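Local coordinates for protein Niban 2 (Homo sapiens, PDB 7CTP) that may suppress apoptosis and may promote melanoma cell invasion, and carries a PH domain within a largely helical body, at residues 89-97 and 182-193; 52-60 and 475-483. All blocks are in the same frame, centred on the assembly; numbering follows the deposited sequence.

Interaction 1. Residues 89-97 and 182-193; sequences SLVPHNYGL and WQAVLQDCIRHC
Tyr95 CD2 lies 3.3 Å from His192 CG, over one face of the imidazole and displaced toward its rim. The two rings meet obliquely, with planes 37° apart. The Tyr95 ring in turn has Asp188 O over one face and Cys189 SG at its edge. At the other end of the contact, Val91 CG2 and Ser89 O lie at the edge of the Trp182 indole. Ser89 OG is 3.0 Å from Trp182 CH2, buried without a polar partner. Val91 fills the gap between, with CG2 on Val185 CG1 and CG1 on Cys189 SG; Leu97 meets Leu186 alongside. This is the C-terminal helix of the PH domain closing against strand 84-91 and the turn after it. Tyr95 chi1, -80°, sends the ring across the helix, over the Asp188-His192 turn. Tyr95 OH donates to a water at 2.7 Å, which donates to Asp188 OD2. With Tyr95 replaced by alanine, the face of His192 would probably lose its cover and Asp188 OD2 its water link to the turn. Asp188 OD1 takes a salt bridge from Arg191 NH2 and a hydrogen bond from Gln402 NE2; His192 ND1 is hydrogen-bonded to Arg437. Apolar side chains fill the strand side; toward the turn, the helix's polar groups are met by water and the helical body.

Interaction 2. Residues 52-60 and 475-483; sequences LPQAQLLWR and VLKKYDYDS
Asp482 holds the backbone of Gln56 and Leu57 with both of its carboxylate oxygens. The loop between helix 10-48 and strand 70-77, extended but for a kink at Gln56, is fastened here to the side of the long helix 464-511 by two consecutive N-H groups. Gln56 N donates to the syn lone pair of Asp482 OD1 at 2.9 Å, in a nearly straight bond. Leu57 N donates to Asp482 OD2 at 2.8 Å, also on the syn side but 32° out of the carboxylate plane. With an oxygen given to each N-H, the carboxylate is unlikely to turn easily. The negative charge is probably also eased by the two N-H dipoles.

The tight, buried part is this grip and the Leu57 side chain. Leu57 CB lies 3.2 Å from Asp482 OD2. Leu57 CG stands beside its own backbone N, and the two methyls part over the helix. Leu57 CD2 packs on Lys478 CB at 3.7 Å and on Val475 CG1 at 4.0 Å. Leu57 CD1 lies against Tyr479. Helix 422-455 closes in here as well, where Leu57 touches Thr446. The hydroxyl of Tyr479 bonds to Phe357 O, in helix 342-378.

At the Trp59 end of the loop, a water donates to Asp482 OD2 at 2.6 Å and accepts a weak bond from Trp59 NE1.

The Gln56 side faces solvent more, yet its contacts are close. Lys478 runs its aliphatic chain past Gln56 O, with CD as its nearest atom. Gln56 bends at chi2 (-102°) and brings its amide over exposed Tyr481. The amide plane stands almost perpendicular to the ring, 88° from it. Gln56 NE2 lies above the centre of that ring, 3.4 Å from Tyr481 CG.

The centres of interactions 1 and 2 lie about 28 Å apart, and their nearest atoms are about 11 Å apart. Along the chain, both segments of interaction 1 fall between those of interaction 2: 52-60 comes first, then 89-97 and 182-193, and finally 475-483. Interaction 1 belongs to the PH domain and its antiparallel sheet. Interaction 2 belongs to the helical body, where the segment leading into the first PH strand runs beside a late helix. Helix 422-455 adjoins both: Gln430, Gln433 and Arg437 meet helix 176-194, while Gln439 and Thr446 touch Asp482 and Leu57. The PH domain is thus seated on the helical body, and the polypeptide entering it is held to that body too.

Interaction 1. Residues 89-97 and 182-193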
loop_
_atom_site.group_PDB
_atom_site.type_symbol
_atom_site.label_atom_id
_atom_site.label_comp_id
_atom_site.label_asym_id
_atom_site.label_seq_id
_atom_site.Cartn_x
_atom_site.Cartn_y
_atom_site.Cartn_z
ATOM N N SER A 89 -24.893 7.875 -0.779
ATOM C CA SER A 89 -23.486 7.555 -0.600
ATOM C C SER A 89 -22.737 7.940 -1.866
ATOM O O SER A 89 -23.143 7.564 -2.969
ATOM C CB SER A 89 -23.311 6.069 -0.285
ATOM O OG SER A 89 -21.990 5.643 -0.558
ATOM N N LEU A 90 -21.653 8.696 -1.708
ATOM C CA LEU A 90 -20.939 9.283 -2.832
ATOM C C LEU A 90 -19.452 9.010 -2.684
ATOM O O LEU A 90 -18.900 9.145 -1.587
ATOM C CB LEU A 90 -21.198 10.795 -2.910
ATOM C CG LEU A 90 -20.767 11.600 -4.143
ATOM C CD1 LEU A 90 -21.621 12.841 -4.247
ATOM C CD2 LEU A 90 -19.299 11.991 -4.088
ATOM N N VAL A 91 -18.811 8.638 -3.785
ATOM C CA VAL A 91 -17.362 8.463 -3.811
ATOM C C VAL A 91 -16.747 9.579 -4.650
ATOM O O VAL A 91 -16.831 9.538 -5.884
ATOM C CB VAL A 91 -16.965 7.090 -4.367
ATOM C CG1 VAL A 91 -15.445 7.002 -4.485
ATOM C CG2 VAL A 91 -17.497 5.982 -3.464
ATOM N N PRO A 92 -16.116 10.575 -4.033
ATOM C CA PRO A 92 -15.506 11.663 -4.813
ATOM C C PRO A 92 -14.260 11.239 -5.571
ATOM O O PRO A 92 -13.818 10.090 -5.491
ATOM C CB PRO A 92 -15.157 12.712 -3.747
ATOM C CG PRO A 92 -15.870 12.298 -2.503
ATOM C CD PRO A 92 -16.004 10.810 -2.585
ATOM N N HIS A 93 -13.672 12.199 -6.293
ATOM C CA HIS A 93 -12.473 11.954 -7.091
ATOM C C HIS A 93 -11.342 11.324 -6.285
ATOM O O HIS A 93 -10.484 10.638 -6.853
ATOM C CB HIS A 93 -11.973 13.274 -7.689
ATOM C CG HIS A 93 -11.522 14.259 -6.649
ATOM N ND1 HIS A 93 -10.194 14.448 -6.321
ATOM C CD2 HIS A 93 -12.231 15.078 -5.835
ATOM C CE1 HIS A 93 -10.105 15.354 -5.361
ATOM N NE2 HIS A 93 -11.326 15.755 -5.052
ATOM N N ASN A 94 -11.292 11.574 -4.976
ATOM C CA ASN A 94 -10.188 11.098 -4.154
ATOM C C ASN A 94 -10.524 9.829 -3.379
ATOM O O ASN A 94 -9.778 9.463 -2.465
ATOM C CB ASN A 94 -9.725 12.193 -3.189
ATOM C CG ASN A 94 -10.813 12.641 -2.231
ATOM O OD1 ASN A 94 -11.889 12.043 -2.153
ATOM N ND2 ASN A 94 -10.532 13.707 -1.488
ATOM N N TYR A 95 -11.635 9.169 -3.708
ATOM C CA TYR A 95 -11.959 7.827 -3.213
ATOM C C TYR A 95 -12.273 7.802 -1.720
ATOM O O TYR A 95 -12.175 6.752 -1.073
ATOM C CB TYR A 95 -10.845 6.827 -3.542
ATOM C CG TYR A 95 -10.904 6.336 -4.969
ATOM C CD1 TYR A 95 -11.868 5.415 -5.366
ATOM C CD2 TYR A 95 -10.001 6.799 -5.922
ATOM C CE1 TYR A 95 -11.928 4.957 -6.678
ATOM C CE2 TYR A 95 -10.054 6.347 -7.231
ATOM C CZ TYR A 95 -11.017 5.431 -7.602
ATOM O OH TYR A 95 -11.068 4.983 -8.907
ATOM N N GLY A 96 -12.663 8.938 -1.151
ATOM C CA GLY A 96 -13.357 8.900 0.116
ATOM C C GLY A 96 -14.743 8.311 -0.053
ATOM O O GLY A 96 -15.270 8.204 -1.160
ATOM N N LEU A 97 -15.331 7.869 1.049
ATOM C CA LEU A 97 -16.714 7.406 1.042
ATOM C C LEU A 97 -17.521 8.416 1.848
ATOM O O LEU A 97 -17.319 8.552 3.059
ATOM C CB LEU A 97 -16.825 5.992 1.612
ATOM C CG LEU A 97 -18.236 5.435 1.779
ATOM C CD1 LEU A 97 -18.974 5.412 0.438
ATOM C CD2 LEU A 97 -18.188 4.054 2.398
ATOM N N TRP A 182 -21.199 -1.938 -5.571
ATOM C CA TRP A 182 -20.612 -1.247 -4.430
ATOM C C TRP A 182 -19.409 -2.003 -3.883
ATOM O O TRP A 182 -18.495 -1.382 -3.336
ATOM C CB TRP A 182 -21.665 -1.040 -3.346
ATOM C CG TRP A 182 -22.444 0.225 -3.527
ATOM C CD1 TRP A 182 -23.762 0.337 -3.873
ATOM C CD2 TRP A 182 -21.954 1.563 -3.374
ATOM N NE1 TRP A 182 -24.123 1.666 -3.945
ATOM C CE2 TRP A 182 -23.029 2.437 -3.646
ATOM C CE3 TRP A 182 -20.710 2.107 -3.040
ATOM C CZ2 TRP A 182 -22.898 3.822 -3.588
ATOM C CZ3 TRP A 182 -20.581 3.482 -2.985
ATOM C CH2 TRP A 182 -21.667 4.326 -3.257
ATOM N N GLN A 183 -19.387 -3.334 -4.014
ATOM C CA GLN A 183 -18.207 -4.079 -3.583
ATOM C C GLN A 183 -16.999 -3.723 -4.431
ATOM O O GLN A 183 -15.895 -3.548 -3.904
ATOM C CB GLN A 183 -18.451 -5.583 -3.630
ATOM C CG GLN A 183 -17.231 -6.368 -3.212
ATOM C CD GLN A 183 -17.495 -7.841 -3.084
ATOM O OE1 GLN A 183 -18.524 -8.342 -3.538
ATOM N NE2 GLN A 183 -16.568 -8.551 -2.467
ATOM N N ALA A 184 -17.187 -3.595 -5.746
ATOM C CA ALA A 184 -16.075 -3.216 -6.615
ATOM C C ALA A 184 -15.605 -1.799 -6.319
ATOM O O ALA A 184 -14.396 -1.533 -6.254
ATOM C CB ALA A 184 -16.479 -3.344 -8.082
ATOM N N VAL A 185 -16.552 -0.873 -6.158
ATOM C CA VAL A 185 -16.213 0.526 -5.901
ATOM C C VAL A 185 -15.499 0.664 -4.561
ATOM O O VAL A 185 -14.507 1.391 -4.440
ATOM C CB VAL A 185 -17.482 1.399 -5.946
ATOM C CG1 VAL A 185 -17.205 2.796 -5.369
ATOM C CG2 VAL A 185 -18.015 1.490 -7.378
ATOM N N LEU A 186 -16.011 -0.014 -3.527
ATOM C CA LEU A 186 -15.375 0.100 -2.216
ATOM C C LEU A 186 -14.022 -0.598 -2.196
ATOM O O LEU A 186 -13.105 -0.142 -1.498
ATOM C CB LEU A 186 -16.292 -0.445 -1.122
ATOM C CG LEU A 186 -17.565 0.392 -0.926
ATOM C CD1 LEU A 186 -18.489 -0.267 0.086
ATOM C CD2 LEU A 186 -17.208 1.812 -0.515
ATOM N N GLN A 187 -13.872 -1.699 -2.950
ATOM C CA GLN A 187 -12.550 -2.300 -3.120
ATOM C C GLN A 187 -11.580 -1.305 -3.736
ATOM O O GLN A 187 -10.412 -1.238 -3.330
ATOM C CB GLN A 187 -12.615 -3.548 -4.007
ATOM C CG GLN A 187 -13.059 -4.829 -3.334
ATOM C CD GLN A 187 -13.235 -5.971 -4.327
ATOM O OE1 GLN A 187 -13.127 -5.787 -5.542
ATOM N NE2 GLN A 187 -13.513 -7.155 -3.809
ATOM N N ASP A 188 -12.040 -0.543 -4.736
ATOM C CA ASP A 188 -11.206 0.503 -5.334
ATOM C C ASP A 188 -10.852 1.583 -4.318
ATOM O O ASP A 188 -9.717 2.076 -4.298
ATOM C CB ASP A 188 -11.914 1.157 -6.528
ATOM C CG ASP A 188 -12.040 0.242 -7.740
ATOM O OD1 ASP A 188 -11.559 -0.915 -7.691
ATOM O OD2 ASP A 188 -12.634 0.699 -8.755
ATOM N N CYS A 189 -11.825 1.983 -3.489
ATOM C CA CYS A 189 -11.579 2.963 -2.429
ATOM C C CYS A 189 -10.476 2.490 -1.492
ATOM O O CYS A 189 -9.556 3.248 -1.155
ATOM C CB CYS A 189 -12.857 3.205 -1.625
ATOM S SG CYS A 189 -14.139 4.176 -2.477
ATOM N N ILE A 190 -10.582 1.243 -1.021
ATOM C CA ILE A 190 -9.598 0.705 -0.079
ATOM C C ILE A 190 -8.219 0.663 -0.720
ATOM O O ILE A 190 -7.215 1.062 -0.113
ATOM C CB ILE A 190 -10.029 -0.690 0.404
ATOM C CG1 ILE A 190 -11.293 -0.592 1.263
ATOM C CG2 ILE A 190 -8.878 -1.359 1.142
ATOM C CD1 ILE A 190 -11.972 -1.948 1.487
ATOM N N ARG A 191 -8.146 0.161 -1.957
ATOM C CA ARG A 191 -6.857 0.065 -2.637
ATOM C C ARG A 191 -6.234 1.439 -2.808
ATOM O O ARG A 191 -5.022 1.614 -2.602
ATOM C CB ARG A 191 -7.043 -0.617 -3.994
ATOM C CG ARG A 191 -5.767 -0.874 -4.786
ATOM C CD ARG A 191 -6.113 -1.373 -6.206
ATOM N NE ARG A 191 -6.920 -2.597 -6.178
ATOM C CZ ARG A 191 -8.207 -2.653 -6.497
ATOM N NH1 ARG A 191 -8.852 -3.812 -6.424
ATOM N NH2 ARG A 191 -8.856 -1.555 -6.870
ATOM N N HIS A 192 -7.057 2.431 -3.163
ATOM C CA HIS A 192 -6.561 3.787 -3.372
ATOM C C HIS A 192 -6.059 4.395 -2.065
ATOM O O HIS A 192 -4.955 4.956 -2.012
ATOM C CB HIS A 192 -7.663 4.647 -3.999
ATOM C CG HIS A 192 -7.219 6.032 -4.360
ATOM N ND1 HIS A 192 -6.652 6.337 -5.577
ATOM C CD2 HIS A 192 -7.246 7.188 -3.654
ATOM C CE1 HIS A 192 -6.346 7.624 -5.608
ATOM N NE2 HIS A 192 -6.701 8.165 -4.455
ATOM N N CYS A 193 -6.855 4.286 -0.995
ATOM C CA CYS A 193 -6.444 4.841 0.295
ATOM C C CYS A 193 -5.259 4.097 0.896
ATOM O O CYS A 193 -4.457 4.706 1.608
ATOM C CB CYS A 193 -7.627 4.862 1.269
ATOM S SG CYS A 193 -8.995 5.954 0.765
HETATM O O HOH W 1 -12.934 3.234 -9.627
#

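Interaction 2. Residues 52-60 and 475-483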
loop_
_atom_site.group_PDB
_atom_site.type_symbol
_atom_site.label_atom_id
_atom_site.label_comp_id
_atom_site.label_asym_id
_atom_site.label_seq_id
_atom_site.Cartn_x
_atom_site.Cartn_y
_atom_site.Cartn_z
ATOM N N LEU A 52 16.368 4.453 -11.678
ATOM C CA LEU A 52 15.549 3.671 -12.591
ATOM C C LEU A 52 15.635 4.263 -13.997
ATOM O O LEU A 52 15.582 5.489 -14.157
ATOM C CB LEU A 52 14.091 3.652 -12.123
ATOM C CG LEU A 52 13.754 2.955 -10.805
ATOM C CD1 LEU A 52 12.263 2.671 -10.716
ATOM C CD2 LEU A 52 14.554 1.670 -10.644
ATOM N N PRO A 53 15.790 3.436 -15.031
ATOM C CA PRO A 53 15.790 3.966 -16.399
ATOM C C PRO A 53 14.445 4.591 -16.736
ATOM O O PRO A 53 13.425 4.324 -16.095
ATOM C CB PRO A 53 16.065 2.732 -17.267
ATOM C CG PRO A 53 15.680 1.569 -16.415
ATOM C CD PRO A 53 15.972 1.974 -15.000
ATOM N N GLN A 54 14.458 5.450 -17.752
ATOM C CA GLN A 54 13.227 6.086 -18.198
ATOM C C GLN A 54 12.293 5.043 -18.796
ATOM O O GLN A 54 12.730 4.091 -19.448
ATOM C CB GLN A 54 13.520 7.183 -19.219
ATOM C CG GLN A 54 12.288 7.983 -19.633
ATOM C CD GLN A 54 12.596 9.439 -19.928
ATOM O OE1 GLN A 54 12.681 10.269 -19.019
ATOM N NE2 GLN A 54 12.752 9.760 -21.209
ATOM N N ALA A 55 11.000 5.215 -18.539
ATOM C CA ALA A 55 10.008 4.313 -19.097
ATOM C C ALA A 55 9.790 4.617 -20.576
ATOM O O ALA A 55 10.147 5.687 -21.079
ATOM C CB ALA A 55 8.689 4.425 -18.337
ATOM N N GLN A 56 9.202 3.647 -21.277
ATOM C CA GLN A 56 8.839 3.847 -22.674
ATOM C C GLN A 56 7.496 4.546 -22.797
ATOM O O GLN A 56 7.317 5.410 -23.664
ATOM C CB GLN A 56 8.816 2.508 -23.407
ATOM C CG GLN A 56 10.111 1.747 -23.313
ATOM C CD GLN A 56 10.935 1.844 -24.567
ATOM O OE1 GLN A 56 10.896 2.851 -25.269
ATOM N NE2 GLN A 56 11.688 0.787 -24.866
ATOM N N LEU A 57 6.542 4.185 -21.941
ATOM C CA LEU A 57 5.274 4.898 -21.918
ATOM C C LEU A 57 5.461 6.264 -21.273
ATOM O O LEU A 57 6.376 6.478 -20.469
ATOM C CB LEU A 57 4.210 4.098 -21.154
ATOM C CG LEU A 57 3.696 2.809 -21.804
ATOM C CD1 LEU A 57 2.809 2.016 -20.846
ATOM C CD2 LEU A 57 2.925 3.140 -23.069
ATOM N N LEU A 58 4.601 7.197 -21.652
ATOM C CA LEU A 58 4.560 8.488 -20.991
ATOM C C LEU A 58 3.724 8.379 -19.722
ATOM O O LEU A 58 2.862 7.506 -19.601
ATOM C CB LEU A 58 3.971 9.548 -21.915
ATOM C CG LEU A 58 4.668 9.682 -23.265
ATOM C CD1 LEU A 58 4.016 10.780 -24.070
ATOM C CD2 LEU A 58 6.154 9.953 -23.070
ATOM N N TRP A 59 3.997 9.267 -18.772
ATOM C CA TRP A 59 3.265 9.332 -17.515
ATOM C C TRP A 59 2.501 10.651 -17.452
ATOM O O TRP A 59 3.055 11.711 -17.759
ATOM C CB TRP A 59 4.208 9.204 -16.311
ATOM C CG TRP A 59 5.063 7.946 -16.288
ATOM C CD1 TRP A 59 4.967 6.863 -17.122
ATOM C CD2 TRP A 59 6.132 7.648 -15.372
ATOM N NE1 TRP A 59 5.910 5.917 -16.785
ATOM C CE2 TRP A 59 6.637 6.374 -15.714
ATOM C CE3 TRP A 59 6.712 8.336 -14.298
ATOM C CZ2 TRP A 59 7.693 5.774 -15.022
ATOM C CZ3 TRP A 59 7.762 7.738 -13.613
ATOM C CH2 TRP A 59 8.240 6.470 -13.978
ATOM N N ARG A 60 1.230 10.570 -17.072
ATOM C CA ARG A 60 0.380 11.745 -16.936
ATOM C C ARG A 60 0.976 12.706 -15.912
ATOM O O ARG A 60 1.414 12.290 -14.837
ATOM C CB ARG A 60 -1.016 11.283 -16.523
ATOM C CG ARG A 60 -2.071 12.333 -16.425
ATOM C CD ARG A 60 -3.326 11.722 -15.805
ATOM N NE ARG A 60 -3.805 10.574 -16.580
ATOM C CZ ARG A 60 -4.413 10.671 -17.757
ATOM N NH1 ARG A 60 -4.642 11.864 -18.294
ATOM N NH2 ARG A 60 -4.805 9.574 -18.401
ATOM N N VAL A 475 1.837 2.068 -29.110
ATOM C CA VAL A 475 1.651 2.093 -27.662
ATOM C C VAL A 475 1.734 0.682 -27.093
ATOM O O VAL A 475 2.274 0.466 -26.001
ATOM C CB VAL A 475 0.322 2.793 -27.313
ATOM C CG1 VAL A 475 0.042 2.734 -25.808
ATOM C CG2 VAL A 475 0.364 4.238 -27.784
ATOM N N LEU A 476 1.227 -0.304 -27.833
ATOM C CA LEU A 476 1.314 -1.689 -27.382
ATOM C C LEU A 476 2.764 -2.151 -27.243
ATOM O O LEU A 476 3.096 -2.897 -26.312
ATOM C CB LEU A 476 0.546 -2.602 -28.340
ATOM C CG LEU A 476 -0.980 -2.497 -28.332
ATOM C CD1 LEU A 476 -1.570 -3.322 -29.480
ATOM C CD2 LEU A 476 -1.578 -2.928 -26.982
ATOM N N LYS A 477 3.648 -1.731 -28.155
ATOM C CA LYS A 477 5.051 -2.130 -28.019
ATOM C C LYS A 477 5.701 -1.444 -26.822
ATOM O O LYS A 477 6.472 -2.073 -26.086
ATOM C CB LYS A 477 5.836 -1.848 -29.308
ATOM C CG LYS A 477 5.255 -2.566 -30.519
ATOM C CD LYS A 477 6.269 -3.024 -31.560
ATOM C CE LYS A 477 5.561 -3.710 -32.740
ATOM N NZ LYS A 477 4.823 -2.763 -33.639
ATOM N N LYS A 478 5.379 -0.167 -26.589
ATOM C CA LYS A 478 5.862 0.491 -25.377
ATOM C C LYS A 478 5.292 -0.185 -24.136
ATOM O O LYS A 478 6.002 -0.370 -23.139
ATOM C CB LYS A 478 5.504 1.979 -25.389
ATOM C CG LYS A 478 6.115 2.768 -26.558
ATOM C CD LYS A 478 5.574 4.192 -26.596
ATOM C CE LYS A 478 6.063 4.947 -27.833
ATOM N NZ LYS A 478 7.529 5.208 -27.788
ATOM N N TYR A 479 4.013 -0.568 -24.184
ATOM C CA TYR A 479 3.403 -1.246 -23.043
ATOM C C TYR A 479 4.121 -2.553 -22.726
ATOM O O TYR A 479 4.407 -2.853 -21.558
ATOM C CB TYR A 479 1.920 -1.510 -23.305
ATOM C CG TYR A 479 1.262 -2.237 -22.152
ATOM C CD1 TYR A 479 1.270 -3.629 -22.072
ATOM C CD2 TYR A 479 0.669 -1.524 -21.116
ATOM C CE1 TYR A 479 0.684 -4.285 -20.993
ATOM C CE2 TYR A 479 0.083 -2.170 -20.042
ATOM C CZ TYR A 479 0.097 -3.546 -19.988
ATOM O OH TYR A 479 -0.488 -4.170 -18.910
ATOM N N ASP A 480 4.392 -3.364 -23.753
ATOM C CA ASP A 480 4.993 -4.674 -23.523
ATOM C C ASP A 480 6.384 -4.543 -22.918
ATOM O O ASP A 480 6.778 -5.347 -22.060
ATOM C CB ASP A 480 5.050 -5.467 -24.828
ATOM C CG ASP A 480 3.685 -5.884 -25.313
ATOM O OD1 ASP A 480 2.750 -5.932 -24.481
ATOM O OD2 ASP A 480 3.545 -6.155 -26.529
ATOM N N TYR A 481 7.141 -3.531 -23.348
ATOM C CA TYR A 481 8.451 -3.284 -22.758
ATOM C C TYR A 481 8.323 -2.877 -21.295
ATOM O O TYR A 481 8.997 -3.438 -20.421
ATOM C CB TYR A 481 9.186 -2.209 -23.557
ATOM C CG TYR A 481 10.636 -1.997 -23.149
ATOM C CD1 TYR A 481 10.969 -1.210 -22.050
ATOM C CD2 TYR A 481 11.671 -2.572 -23.875
ATOM C CE1 TYR A 481 12.284 -1.001 -21.689
ATOM C CE2 TYR A 481 12.993 -2.372 -23.516
ATOM C CZ TYR A 481 13.292 -1.585 -22.423
ATOM O OH TYR A 481 14.609 -1.377 -22.059
ATOM N N ASP A 482 7.454 -1.906 -21.008
ATOM C CA ASP A 482 7.326 -1.400 -19.644
ATOM C C ASP A 482 6.753 -2.456 -18.711
ATOM O O ASP A 482 7.144 -2.537 -17.543
ATOM C CB ASP A 482 6.443 -0.161 -19.622
ATOM C CG ASP A 482 7.183 1.087 -20.028
ATOM O OD1 ASP A 482 8.392 1.000 -20.330
ATOM O OD2 ASP A 482 6.538 2.149 -20.040
ATOM N N SER A 483 5.818 -3.266 -19.212
ATOM C CA SER A 483 5.230 -4.326 -18.396
ATOM C C SER A 483 6.301 -5.291 -17.901
ATOM O O SER A 483 6.294 -5.708 -16.736
ATOM C CB SER A 483 4.155 -5.065 -19.197
ATOM O OG SER A 483 3.867 -6.334 -18.631
HETATM O O HOH W 2 5.280 2.823 -17.837
#